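Local coordinates for cysteine protease (Xylella fastidiosa, PDB 3OIS), which probably cleaves peptide bonds as a papain-family cysteine peptidase and binds uridine-5'-diphosphate in the crystal, at residues R104-Y109 with L136-E141; G207-N212 with D231-G236; I224-K229 with Y271-N276. All blocks are in the same frame, centred on the assembly; numbering follows the deposited sequence. Where two conformers were deposited one is given.

Overall arrangement
Interaction 1 comes first along the chain and is complete before the other two begin. It ties helix 104-114 to the loop leaving helix 126-135, in the helical part of the papain-like fold; the side chain of L136 lies about 10 Å from the bound UDP. Interaction 2 lies in the antiparallel sheet and interaction 3 packs beside it, both across the chain's centre, their centres 26 and 32 Å from that of interaction 1. Their own centres are 11 Å apart, and their segments alternate in sequence. Contacts join them: Y273 OH lies 2.7 Å from S209 O, and P227 packs on Y211. The loop and helix of interaction 3 thus cover the Y211 side of strand 204-211.

Interaction 1 (R104-Y109 with L136-E141); sequences RLFIYY and LGVCPE
The start of helix 104-114 lies against an irregular chain that runs past it, with the CA atoms of F106 and V138 6.5 Å apart, in the helical part of a papain-like fold. G137, with positive phi, turns this chain out of helix 126-135. F106 then fills the middle of the contact: CG stands anti to the backbone N (chi1 -178°), which sends the ring toward 136-141. Its edge meets the G137 carbonyl, with CE2 3.4 Å from O, while the backbone N of C139 sits over one face near the rim. C139 SG approaches obliquely, 3.9 Å from CD1 of F106. Beside the ring, CG2 of V138 rests on CG1 of I107 at 3.9 Å, and L133 of helix 126-135 touches both residues. R104 forms a side-on salt bridge with E141, NE to OE2 and NH2 to OE1 at 2.9 Å, with guanidinium and carboxylate planes 48° apart; Y146 adds a cation-pi contact to R104. The carboxylate also receives the backbone N of R104 at OE2, an almost straight bond of 3.0 Å. That oxygen is therefore gripped by two protein donors, and a water bridges it to L105 N, 2.7 Å from E141 OE2.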
ATOM      1  N   ARG A 104       7.893   1.643   8.599  1.00 12.26           N
ATOM      2  CA  ARG A 104       7.799   1.226   7.177  1.00 12.78           C
ATOM      3  C   ARG A 104       9.038   0.472   6.756  1.00 14.33           C
ATOM      4  O   ARG A 104       8.933  -0.523   6.025  1.00 13.44           O
ATOM      5  CB  ARG A 104       7.607   2.458   6.317  1.00 13.35           C
ATOM      6  CG  ARG A 104       6.115   3.003   6.483  1.00 15.51           C
ATOM      7  CD  ARG A 104       6.013   4.425   5.887  1.00 13.68           C
ATOM      8  NE  ARG A 104       6.806   5.447   6.592  1.00 14.03           N
ATOM      9  CZ  ARG A 104       7.289   6.588   6.080  1.00 13.64           C
ATOM     10  NH1 ARG A 104       7.142   6.908   4.790  1.00 14.07           N
ATOM     11  NH2 ARG A 104       7.998   7.421   6.923  1.00 17.13           N
ATOM     12  N   LEU A 105      10.212   0.885   7.254  1.00 12.92           N
ATOM     13  CA  LEU A 105      11.428   0.153   6.834  1.00 13.82           C
ATOM     14  C   LEU A 105      11.491  -1.207   7.514  1.00 13.39           C
ATOM     15  O   LEU A 105      12.013  -2.119   6.942  1.00 13.77           O
ATOM     16  CB  LEU A 105      12.705   0.897   7.211  1.00 12.01           C
ATOM     17  CG  LEU A 105      12.987   2.131   6.351  1.00 12.41           C
ATOM     18  CD1 LEU A 105      14.401   2.637   6.723  1.00 14.96           C
ATOM     19  CD2 LEU A 105      12.951   1.762   4.839  1.00 18.63           C
ATOM     20  N   PHE A 106      10.919  -1.330   8.747  1.00 13.13           N
ATOM     21  CA  PHE A 106      10.841  -2.663   9.351  1.00 13.81           C
ATOM     22  C   PHE A 106      10.000  -3.614   8.407  1.00 14.20           C
ATOM     23  O   PHE A 106      10.353  -4.813   8.177  1.00 14.86           O
ATOM     24  CB  PHE A 106      10.129  -2.623  10.716  1.00 13.08           C
ATOM     25  CG  PHE A 106      10.060  -3.955  11.404  1.00 10.96           C
ATOM     26  CD1 PHE A 106      11.119  -4.368  12.237  1.00 16.09           C
ATOM     27  CD2 PHE A 106       8.949  -4.813  11.231  1.00 11.93           C
ATOM     28  CE1 PHE A 106      11.051  -5.576  12.859  1.00 14.10           C
ATOM     29  CE2 PHE A 106       8.897  -6.068  11.852  1.00 14.18           C
ATOM     30  CZ  PHE A 106      10.000  -6.426  12.681  1.00 12.24           C
ATOM     31  N   ILE A 107       8.880  -3.145   7.922  1.00 14.38           N
ATOM     32  CA  ILE A 107       8.099  -3.965   7.010  1.00 14.05           C
ATOM     33  C   ILE A 107       8.920  -4.263   5.760  1.00 14.03           C
ATOM     34  O   ILE A 107       8.978  -5.415   5.367  1.00 13.10           O
ATOM     35  CB  ILE A 107       6.733  -3.375   6.680  1.00 15.05           C
ATOM     36  CG1 ILE A 107       5.852  -3.246   7.963  1.00 15.09           C
ATOM     37  CG2 ILE A 107       5.922  -4.175   5.585  1.00 15.32           C
ATOM     38  CD1 ILE A 107       4.749  -2.304   7.707  1.00 11.66           C
ATOM     39  N   TYR A 108       9.482  -3.235   5.152  1.00 14.20           N
ATOM     40  CA  TYR A 108      10.161  -3.366   3.834  1.00 13.14           C
ATOM     41  C   TYR A 108      11.389  -4.284   3.953  1.00 12.30           C
ATOM     42  O   TYR A 108      11.675  -5.046   3.049  1.00 12.21           O
ATOM     43  CB  TYR A 108      10.497  -1.975   3.248  1.00 13.53           C
ATOM     44  CG  TYR A 108      11.006  -1.991   1.797  1.00 12.63           C
ATOM     45  CD1 TYR A 108      10.382  -2.840   0.824  1.00 11.46           C
ATOM     46  CD2 TYR A 108      12.013  -1.097   1.397  1.00 13.24           C
ATOM     47  CE1 TYR A 108      10.829  -2.799  -0.527  1.00 11.51           C
ATOM     48  CE2 TYR A 108      12.521  -1.091   0.076  1.00 11.97           C
ATOM     49  CZ  TYR A 108      11.911  -1.974  -0.863  1.00 13.39           C
ATOM     50  OH  TYR A 108      12.373  -1.891  -2.138  1.00 12.87           O
ATOM     51  N   TYR A 109      12.131  -4.204   5.060  1.00 13.47           N
ATOM     52  CA  TYR A 109      13.332  -5.047   5.219  1.00 12.97           C
ATOM     53  C   TYR A 109      12.882  -6.516   5.282  1.00 13.38           C
ATOM     54  O   TYR A 109      13.374  -7.396   4.519  1.00 13.34           O
ATOM     55  CB  TYR A 109      14.116  -4.617   6.497  1.00 12.71           C
ATOM     56  CG  TYR A 109      15.328  -5.474   6.703  1.00 14.79           C
ATOM     57  CD1 TYR A 109      16.529  -5.044   6.242  1.00 16.40           C
ATOM     58  CD2 TYR A 109      15.249  -6.712   7.323  1.00 15.69           C
ATOM     59  CE1 TYR A 109      17.663  -5.854   6.356  1.00 16.65           C
ATOM     60  CE2 TYR A 109      16.435  -7.511   7.489  1.00 14.31           C
ATOM     61  CZ  TYR A 109      17.556  -7.079   7.007  1.00 19.17           C
ATOM     62  OH  TYR A 109      18.629  -7.864   7.208  1.00 19.99           O
ATOM     63  N   LEU A 136       5.601 -11.470  12.262  1.00 16.92           N
ATOM     64  CA  LEU A 136       6.570 -10.652  12.976  0.50 17.08           C
ATOM     65  C   LEU A 136       5.896  -9.440  13.626  1.00 16.57           C
ATOM     66  O   LEU A 136       6.391  -8.919  14.584  1.00 18.08           O
ATOM     67  CB  LEU A 136       7.657 -10.168  12.027  0.50 16.75           C
ATOM     68  CG  LEU A 136       8.306 -11.277  11.186  0.50 16.74           C
ATOM     69  CD1 LEU A 136       9.526 -10.775  10.416  0.50 18.55           C
ATOM     70  CD2 LEU A 136       8.664 -12.498  12.062  0.50 14.01           C
ATOM     71  N   GLY A 137       4.789  -8.935  13.031  1.00 16.67           N
ATOM     72  CA  GLY A 137       4.260  -7.646  13.516  1.00 15.74           C
ATOM     73  C   GLY A 137       4.984  -6.460  12.887  1.00 17.76           C
ATOM     74  O   GLY A 137       5.496  -6.545  11.695  1.00 17.76           O
ATOM     75  N   VAL A 138       5.009  -5.349  13.593  1.00 14.26           N
ATOM     76  CA  VAL A 138       5.740  -4.149  13.175  1.00 14.08           C
ATOM     77  C   VAL A 138       5.977  -3.285  14.399  1.00 15.24           C
ATOM     78  O   VAL A 138       5.068  -3.148  15.262  1.00 17.72           O
ATOM     79  CB  VAL A 138       4.965  -3.335  12.071  1.00 12.88           C
ATOM     80  CG1 VAL A 138       3.459  -3.040  12.493  1.00 16.02           C
ATOM     81  CG2 VAL A 138       5.734  -2.088  11.649  1.00 13.46           C
ATOM     82  N   CYS A 139       7.179  -2.741  14.504  1.00 15.59           N
ATOM     83  CA  CYS A 139       7.507  -1.840  15.650  1.00 17.19           C
ATOM     84  C   CYS A 139       7.167  -0.396  15.287  1.00 18.87           C
ATOM     85  O   CYS A 139       6.965  -0.058  14.126  1.00 19.87           O
ATOM     86  CB  CYS A 139       8.982  -1.974  16.020  1.00 19.07           C
ATOM     87  SG  CYS A 139      10.153  -1.480  14.751  1.00 18.52           S
ATOM     88  N   PRO A 140       7.112   0.509  16.287  1.00 18.17           N
ATOM     89  CA  PRO A 140       6.906   1.890  15.974  1.00 17.75           C
ATOM     90  C   PRO A 140       8.035   2.516  15.119  1.00 17.81           C
ATOM     91  O   PRO A 140       9.227   2.186  15.278  1.00 17.26           O
ATOM     92  CB  PRO A 140       6.884   2.556  17.411  1.00 19.21           C
ATOM     93  CG  PRO A 140       6.301   1.442  18.259  1.00 18.40           C
ATOM     94  CD  PRO A 140       7.106   0.239  17.752  1.00 20.04           C
ATOM     95  N   GLU A 141       7.688   3.466  14.257  1.00 17.29           N
ATOM     96  CA  GLU A 141       8.671   4.055  13.403  1.00 17.61           C
ATOM     97  C   GLU A 141       9.758   4.789  14.226  1.00 18.47           C
ATOM     98  O   GLU A 141      10.885   4.770  13.841  1.00 16.51           O
ATOM     99  CB  GLU A 141       8.047   4.869  12.256  1.00 17.35           C
ATOM    100  CG  GLU A 141       9.065   5.301  11.224  1.00 18.46           C
ATOM    101  CD  GLU A 141       8.374   5.544   9.902  1.00 18.91           C
ATOM    102  OE1 GLU A 141       7.851   6.673   9.675  1.00 17.41           O
ATOM    103  OE2 GLU A 141       8.396   4.579   9.113  1.00 17.29           O
TER
HETATM  104  O   HOH W   1      10.774   3.280   8.885  1.00 15.44           O

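Interaction 2 (G207-N212 with D231-G236); sequences GFSVYN and DTLEGG
V210 and G235 form an antiparallel hydrogen-bonded pair, with V210 N donating to G235 O at 2.8 Å, at a classic beta bulge in the antiparallel sheet of the papain-like fold's beta domain. E234 and G235 both face V210 here: E234 N reaches V210 O at 2.8 Å, while G235 N makes only a weak bond to the same oxygen. This is the tight part, where V210 is buried and its CB lies 3.7 Å from G235 O. The solvent side is where T232 and L233 are exposed. L233 CA lies over the Y211 ring, 4.2 Å from the centroid; its CD1 lies above the ring toward the rim and meets S209 CB at 3.5 Å. The N212 end is more open to solvent but still hydrogen-bonded. With CG between backbone N and carbonyl carbon (chi1 72°), N212 turns OD1 back to T232 N at 2.7 Å. N212 N binds T232 O, so N212 and T232 are joined by two hydrogen bonds; D231 OD1 takes a water while OD2 is held by S213. Strand 204-211 runs directly into helix 212-215, whose V215 packs on V210 and E234, while Y273 of helix 271-274 covers F208 and Y211.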
ATOM      1  N   GLY A 207      -2.855  -3.033  -5.427  1.00 11.93           N
ATOM      2  CA  GLY A 207      -1.732  -2.723  -6.298  1.00 11.75           C
ATOM      3  C   GLY A 207      -2.284  -2.252  -7.633  1.00 11.61           C
ATOM      4  O   GLY A 207      -3.381  -2.663  -8.078  1.00 10.95           O
ATOM      5  N   PHE A 208      -1.603  -1.379  -8.337  1.00 12.17           N
ATOM      6  CA  PHE A 208      -2.077  -1.062  -9.646  1.00 13.06           C
ATOM      7  C   PHE A 208      -0.936  -0.632 -10.589  1.00 12.43           C
ATOM      8  O   PHE A 208       0.164  -0.201 -10.132  1.00 13.99           O
ATOM      9  CB  PHE A 208      -3.182   0.034  -9.589  1.00 14.56           C
ATOM     10  CG  PHE A 208      -2.745   1.382  -9.049  1.00 14.97           C
ATOM     11  CD1 PHE A 208      -2.619   1.631  -7.649  1.00 11.67           C
ATOM     12  CD2 PHE A 208      -2.514   2.445  -9.941  1.00 15.04           C
ATOM     13  CE1 PHE A 208      -2.312   2.950  -7.186  1.00 12.62           C
ATOM     14  CE2 PHE A 208      -2.216   3.753  -9.475  1.00 14.91           C
ATOM     15  CZ  PHE A 208      -2.065   3.986  -8.103  1.00 13.11           C
ATOM     16  N   SER A 209      -1.199  -0.689 -11.886  1.00 13.24           N
ATOM     17  CA  SER A 209      -0.201  -0.164 -12.838  1.00 12.76           C
ATOM     18  C   SER A 209      -0.366   1.312 -12.979  1.00 12.02           C
ATOM     19  O   SER A 209      -1.510   1.788 -13.164  1.00 14.56           O
ATOM     20  CB  SER A 209      -0.383  -0.835 -14.199  1.00 11.28           C
ATOM     21  OG  SER A 209      -0.008  -2.210 -14.061  1.00 17.58           O
ATOM     22  N   VAL A 210       0.762   1.986 -13.028  1.00 11.80           N
ATOM     23  CA  VAL A 210       0.824   3.465 -13.159  1.00 13.42           C
ATOM     24  C   VAL A 210       1.266   3.863 -14.554  1.00 13.50           C
ATOM     25  O   VAL A 210       2.228   3.262 -15.068  1.00 15.11           O
ATOM     26  CB  VAL A 210       1.801   4.068 -12.122  1.00 14.79           C
ATOM     27  CG1 VAL A 210       2.035   5.582 -12.384  1.00 15.90           C
ATOM     28  CG2 VAL A 210       1.311   3.770 -10.753  1.00 17.77           C
ATOM     29  N   TYR A 211       0.547   4.817 -15.215  1.00 13.63           N
ATOM     30  CA  TYR A 211       0.869   5.202 -16.611  1.00 12.50           C
ATOM     31  C   TYR A 211       1.288   6.677 -16.644  1.00 13.77           C
ATOM     32  O   TYR A 211       0.960   7.461 -15.707  1.00 12.18           O
ATOM     33  CB  TYR A 211      -0.372   5.003 -17.500  1.00 13.24           C
ATOM     34  CG  TYR A 211      -0.600   3.542 -17.778  1.00 12.97           C
ATOM     35  CD1 TYR A 211      -0.168   2.991 -19.013  1.00 13.87           C
ATOM     36  CD2 TYR A 211      -1.145   2.700 -16.825  1.00 13.63           C
ATOM     37  CE1 TYR A 211      -0.375   1.677 -19.284  1.00 13.60           C
ATOM     38  CE2 TYR A 211      -1.336   1.367 -17.100  1.00 13.47           C
ATOM     39  CZ  TYR A 211      -0.952   0.869 -18.337  1.00 12.92           C
ATOM     40  OH  TYR A 211      -1.073  -0.473 -18.609  1.00 14.63           O
ATOM     41  N   ASN A 212       1.996   7.044 -17.729  1.00 13.18           N
ATOM     42  CA  ASN A 212       2.503   8.428 -17.833  1.00 13.67           C
ATOM     43  C   ASN A 212       1.320   9.444 -17.932  1.00 15.22           C
ATOM     44  O   ASN A 212       1.513  10.649 -17.721  1.00 15.17           O
ATOM     45  CB  ASN A 212       3.370   8.563 -19.080  1.00 15.39           C
ATOM     46  CG  ASN A 212       2.538   8.542 -20.342  1.00 18.12           C
ATOM     47  OD1 ASN A 212       1.688   7.681 -20.526  1.00 17.93           O
ATOM     48  ND2 ASN A 212       2.715   9.556 -21.200  1.00 29.00           N
ATOM     49  N   ASP A 231      -0.690   5.465 -23.941  1.00 19.65           N
ATOM     50  CA  ASP A 231       0.063   5.872 -22.775  1.00 17.75           C
ATOM     51  C   ASP A 231       1.234   4.933 -22.602  1.00 18.59           C
ATOM     52  O   ASP A 231       1.358   3.918 -23.336  1.00 21.49           O
ATOM     53  CB  ASP A 231      -0.819   5.777 -21.523  1.00 19.55           C
ATOM     54  CG  ASP A 231      -1.899   6.848 -21.458  1.00 19.22           C
ATOM     55  OD1 ASP A 231      -1.750   7.860 -22.183  1.00 20.18           O
ATOM     56  OD2 ASP A 231      -2.820   6.642 -20.627  1.00 17.54           O
ATOM     57  N   THR A 232       2.118   5.225 -21.677  1.00 16.91           N
ATOM     58  CA  THR A 232       3.212   4.267 -21.326  0.50 18.03           C
ATOM     59  C   THR A 232       3.143   3.765 -19.868  1.00 16.92           C
ATOM     60  O   THR A 232       2.931   4.524 -18.910  1.00 16.07           O
ATOM     61  CB  THR A 232       4.608   4.863 -21.672  0.50 18.68           C
ATOM     62  OG1 THR A 232       5.695   4.171 -20.994  0.50 22.31           O
ATOM     63  CG2 THR A 232       4.634   6.293 -21.325  0.50 20.37           C
ATOM     64  N   LEU A 233       3.335   2.469 -19.684  1.00 16.77           N
ATOM     65  CA  LEU A 233       3.457   1.901 -18.336  1.00 15.74           C
ATOM     66  C   LEU A 233       4.724   2.384 -17.687  1.00 15.80           C
ATOM     67  O   LEU A 233       5.854   2.222 -18.258  1.00 15.47           O
ATOM     68  CB  LEU A 233       3.423   0.348 -18.451  1.00 13.77           C
ATOM     69  CG  LEU A 233       3.599  -0.413 -17.082  1.00 16.82           C
ATOM     70  CD1 LEU A 233       2.412  -0.157 -16.203  1.00 17.31           C
ATOM     71  CD2 LEU A 233       3.606  -1.955 -17.395  1.00 16.92           C
ATOM     72  N   GLU A 234       4.597   2.993 -16.515  1.00 16.25           N
ATOM     73  CA  GLU A 234       5.754   3.469 -15.706  1.00 16.92           C
ATOM     74  C   GLU A 234       6.143   2.599 -14.510  1.00 17.65           C
ATOM     75  O   GLU A 234       7.311   2.626 -14.023  1.00 17.67           O
ATOM     76  CB  GLU A 234       5.498   4.883 -15.170  1.00 18.60           C
ATOM     77  CG  GLU A 234       5.196   5.911 -16.323  1.00 21.49           C
ATOM     78  CD  GLU A 234       6.380   6.065 -17.296  1.00 28.60           C
ATOM     79  OE1 GLU A 234       7.556   6.084 -16.858  1.00 33.11           O
ATOM     80  OE2 GLU A 234       6.162   6.131 -18.495  1.00 31.48           O
ATOM     81  N   GLY A 235       5.189   1.866 -13.961  1.00 15.27           N
ATOM     82  CA  GLY A 235       5.585   1.049 -12.784  1.00 15.20           C
ATOM     83  C   GLY A 235       4.342   0.507 -12.077  1.00 11.45           C
ATOM     84  O   GLY A 235       3.260   0.740 -12.546  1.00 13.44           O
ATOM     85  N   GLY A 236       4.586  -0.249 -11.012  1.00 12.71           N
ATOM     86  CA  GLY A 236       3.588  -0.881 -10.172  1.00 11.81           C
ATOM     87  C   GLY A 236       3.569  -0.186  -8.819  1.00 10.67           C
ATOM     88  O   GLY A 236       4.613  -0.101  -8.185  1.00 11.72           O
TER
HETATM   89  O   HOH W   2       0.282   9.133 -23.600  1.00 33.35           O

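Interaction 3 (I224-K229 with Y271-N276); sequences IPLPTK and YEYISN
Y273, on the short helix 271-274, pushes its ring against the irregular segment 224-229, and the two backbones come nearest at L226 and Y273, with CA atoms 6.1 Å apart. The contact belongs to the beta-sheet domain of the papain-like fold, packed beside its antiparallel sheet. Apolar contacts carry most of it. The CE1 corner of the ring is where they converge: P227 CD comes within 3.4 Å and I224 CG2 within 3.6 Å, both at an oblique slant to the ring. The side chains of P227 and I224 each cross that of Y273 at about a right angle. Y273 has CG anti to its own nitrogen (chi1 -164°), which carries the ring out from the helix toward I224 and P227. Further along, L226 lays one methyl, CD1, alongside the helix backbone, 3.8 Å from Y273 N and 3.9 Å from Y273 CB; the same methyl touches E272 CB.

No hydrogen bond joins the two segments, yet the carbonyl O of P225 lies in the plane of the Y273 ring, at its edge, 3.6 Å from CE1. The phenol oxygen is satisfied beyond the contact, by S209 O.

Helix 271-274 follows strand 266-270 directly, and E272 forms a salt bridge with R249. Y273 fits between the loop and strand 204-211, against F208 and Y211, while W214 of helix 212-215 packs on I224 and P225.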
ATOM      1  N   ILE A 224      -7.165  10.497 -11.369  1.00 15.55           N
ATOM      2  CA  ILE A 224      -6.304   9.670 -12.212  1.00 16.00           C
ATOM      3  C   ILE A 224      -7.041   9.367 -13.528  1.00 14.93           C
ATOM      4  O   ILE A 224      -8.129   8.833 -13.506  1.00 16.92           O
ATOM      5  CB  ILE A 224      -5.913   8.402 -11.484  1.00 13.94           C
ATOM      6  CG1 ILE A 224      -5.244   8.767 -10.192  1.00 14.10           C
ATOM      7  CG2 ILE A 224      -4.916   7.604 -12.328  1.00 18.02           C
ATOM      8  CD1 ILE A 224      -4.891   7.430  -9.344  1.00 12.61           C
ATOM      9  N   PRO A 225      -6.426   9.717 -14.685  1.00 15.52           N
ATOM     10  CA  PRO A 225      -7.101   9.444 -15.986  1.00 17.00           C
ATOM     11  C   PRO A 225      -7.096   7.991 -16.205  1.00 17.72           C
ATOM     12  O   PRO A 225      -6.107   7.315 -15.852  1.00 18.44           O
ATOM     13  CB  PRO A 225      -6.140  10.084 -17.010  1.00 17.04           C
ATOM     14  CG  PRO A 225      -5.349  11.067 -16.238  1.00 18.63           C
ATOM     15  CD  PRO A 225      -5.271  10.636 -14.829  1.00 14.97           C
ATOM     16  N   LEU A 226      -8.150   7.496 -16.837  1.00 19.65           N
ATOM     17  CA  LEU A 226      -8.172   6.140 -17.381  1.00 18.81           C
ATOM     18  C   LEU A 226      -7.132   5.969 -18.488  1.00 17.27           C
ATOM     19  O   LEU A 226      -7.042   6.796 -19.431  1.00 17.41           O
ATOM     20  CB  LEU A 226      -9.541   5.884 -17.934  1.00 18.88           C
ATOM     21  CG  LEU A 226      -9.887   4.446 -18.107  1.00 21.60           C
ATOM     22  CD1 LEU A 226      -9.863   3.726 -16.740  1.00 23.52           C
ATOM     23  CD2 LEU A 226     -11.334   4.348 -18.722  1.00 22.64           C
ATOM     24  N   PRO A 227      -6.268   4.937 -18.369  1.00 17.84           N
ATOM     25  CA  PRO A 227      -5.169   4.829 -19.328  1.00 18.41           C
ATOM     26  C   PRO A 227      -5.733   4.404 -20.676  1.00 18.83           C
ATOM     27  O   PRO A 227      -6.843   3.766 -20.759  1.00 19.05           O
ATOM     28  CB  PRO A 227      -4.286   3.658 -18.765  1.00 17.34           C
ATOM     29  CG  PRO A 227      -4.581   3.666 -17.270  1.00 18.54           C
ATOM     30  CD  PRO A 227      -6.110   4.010 -17.237  1.00 18.85           C
ATOM     31  N   THR A 228      -5.005   4.790 -21.713  1.00 19.26           N
ATOM     32  CA  THR A 228      -5.237   4.315 -23.073  1.00 20.65           C
ATOM     33  C   THR A 228      -3.987   3.650 -23.604  1.00 20.82           C
ATOM     34  O   THR A 228      -2.882   3.781 -23.046  1.00 19.57           O
ATOM     35  CB  THR A 228      -5.563   5.473 -24.036  1.00 21.89           C
ATOM     36  OG1 THR A 228      -4.389   6.295 -24.160  1.00 20.61           O
ATOM     37  CG2 THR A 228      -6.786   6.298 -23.455  1.00 20.14           C
ATOM     38  N   LYS A 229      -4.159   2.959 -24.724  1.00 21.70           N
ATOM     39  CA  LYS A 229      -3.040   2.216 -25.312  1.00 22.57           C
ATOM     40  C   LYS A 229      -1.967   3.162 -25.932  1.00 23.02           C
ATOM     41  O   LYS A 229      -0.886   2.710 -26.345  1.00 24.92           O
ATOM     42  CB  LYS A 229      -3.555   1.186 -26.352  1.00 22.78           C
ATOM     43  CG  LYS A 229      -4.252   0.026 -25.784  1.00 24.97           C
ATOM     44  CD  LYS A 229      -4.884  -0.899 -26.885  1.00 33.14           C
ATOM     45  CE  LYS A 229      -5.505  -2.103 -26.215  1.00 36.27           C
ATOM     46  NZ  LYS A 229      -5.987  -3.215 -27.121  1.00 39.10           N
ATOM     47  N   TYR A 271     -13.918   4.310 -11.064  1.00 16.88           N
ATOM     48  CA  TYR A 271     -14.446   2.964 -10.987  1.00 16.47           C
ATOM     49  C   TYR A 271     -13.955   2.027 -12.074  1.00 16.10           C
ATOM     50  O   TYR A 271     -13.649   0.862 -11.799  1.00 17.99           O
ATOM     51  CB  TYR A 271     -15.991   3.049 -11.087  1.00 15.20           C
ATOM     52  CG  TYR A 271     -16.643   3.561  -9.813  1.00 16.79           C
ATOM     53  CD1 TYR A 271     -15.901   4.092  -8.738  1.00 18.01           C
ATOM     54  CD2 TYR A 271     -18.028   3.579  -9.686  1.00 21.24           C
ATOM     55  CE1 TYR A 271     -16.548   4.569  -7.587  1.00 16.99           C
ATOM     56  CE2 TYR A 271     -18.684   4.097  -8.502  1.00 18.99           C
ATOM     57  CZ  TYR A 271     -17.943   4.588  -7.473  1.00 19.49           C
ATOM     58  OH  TYR A 271     -18.556   5.089  -6.313  1.00 17.01           O
ATOM     59  N   GLU A 272     -13.846   2.541 -13.305  1.00 17.52           N
ATOM     60  CA  GLU A 272     -13.424   1.690 -14.458  1.00 17.35           C
ATOM     61  C   GLU A 272     -11.922   1.337 -14.372  1.00 16.23           C
ATOM     62  O   GLU A 272     -11.456   0.390 -15.046  1.00 17.51           O
ATOM     63  CB  GLU A 272     -13.660   2.464 -15.775  1.00 19.73           C
ATOM     64  CG  GLU A 272     -15.127   2.923 -16.102  1.00 25.07           C
ATOM     65  CD  GLU A 272     -15.665   4.185 -15.322  1.00 35.19           C
ATOM     66  OE1 GLU A 272     -16.896   4.476 -15.496  1.00 36.47           O
ATOM     67  OE2 GLU A 272     -14.918   4.878 -14.528  1.00 28.49           O
ATOM     68  N   TYR A 273     -11.174   2.097 -13.598  1.00 14.95           N
ATOM     69  CA  TYR A 273      -9.753   1.812 -13.451  1.00 14.24           C
ATOM     70  C   TYR A 273      -9.625   0.681 -12.420  1.00 16.05           C
ATOM     71  O   TYR A 273      -9.042  -0.378 -12.706  1.00 15.11           O
ATOM     72  CB  TYR A 273      -9.085   3.098 -12.985  1.00 13.78           C
ATOM     73  CG  TYR A 273      -7.553   3.154 -13.113  1.00 13.48           C
ATOM     74  CD1 TYR A 273      -6.989   4.248 -13.748  1.00 14.18           C
ATOM     75  CD2 TYR A 273      -6.691   2.134 -12.628  1.00 13.85           C
ATOM     76  CE1 TYR A 273      -5.656   4.392 -13.864  1.00 16.08           C
ATOM     77  CE2 TYR A 273      -5.290   2.239 -12.816  1.00 14.49           C
ATOM     78  CZ  TYR A 273      -4.781   3.401 -13.388  1.00 16.77           C
ATOM     79  OH  TYR A 273      -3.428   3.580 -13.595  1.00 16.80           O
ATOM     80  N   ILE A 274     -10.158   0.900 -11.208  1.00 15.25           N
ATOM     81  CA  ILE A 274      -9.975  -0.089 -10.156  1.00 15.09           C
ATOM     82  C   ILE A 274     -10.569  -1.479 -10.471  1.00 16.20           C
ATOM     83  O   ILE A 274     -10.060  -2.499  -9.976  1.00 18.07           O
ATOM     84  CB  ILE A 274     -10.538   0.470  -8.802  1.00 15.50           C
ATOM     85  CG1 ILE A 274      -9.823  -0.178  -7.618  1.00 15.04           C
ATOM     86  CG2 ILE A 274     -12.093   0.305  -8.809  1.00 14.93           C
ATOM     87  CD1 ILE A 274     -10.126   0.549  -6.187  1.00 13.64           C
ATOM     88  N   SER A 275     -11.628  -1.518 -11.272  1.00 15.93           N
ATOM     89  CA  SER A 275     -12.313  -2.769 -11.562  1.00 17.69           C
ATOM     90  C   SER A 275     -11.723  -3.495 -12.762  1.00 17.20           C
ATOM     91  O   SER A 275     -12.140  -4.593 -13.014  1.00 16.72           O
ATOM     92  CB  SER A 275     -13.820  -2.465 -11.778  1.00 18.47           C
ATOM     93  OG  SER A 275     -14.011  -1.774 -12.994  1.00 21.90           O
ATOM     94  N   ASN A 276     -10.752  -2.874 -13.448  1.00 18.46           N
ATOM     95  CA  ASN A 276     -10.069  -3.495 -14.583  1.00 18.38           C
ATOM     96  C   ASN A 276      -8.956  -4.466 -14.129  1.00 18.36           C
ATOM     97  O   ASN A 276      -7.991  -4.055 -13.491  1.00 16.49           O
ATOM     98  CB  ASN A 276      -9.567  -2.416 -15.553  1.00 16.64           C
ATOM     99  CG  ASN A 276      -9.071  -2.998 -16.882  1.00 21.63           C
ATOM    100  OD1 ASN A 276      -8.664  -4.133 -16.936  1.00 20.04           O
ATOM    101  ND2 ASN A 276      -9.167  -2.218 -17.974  1.00 22.99           N
TER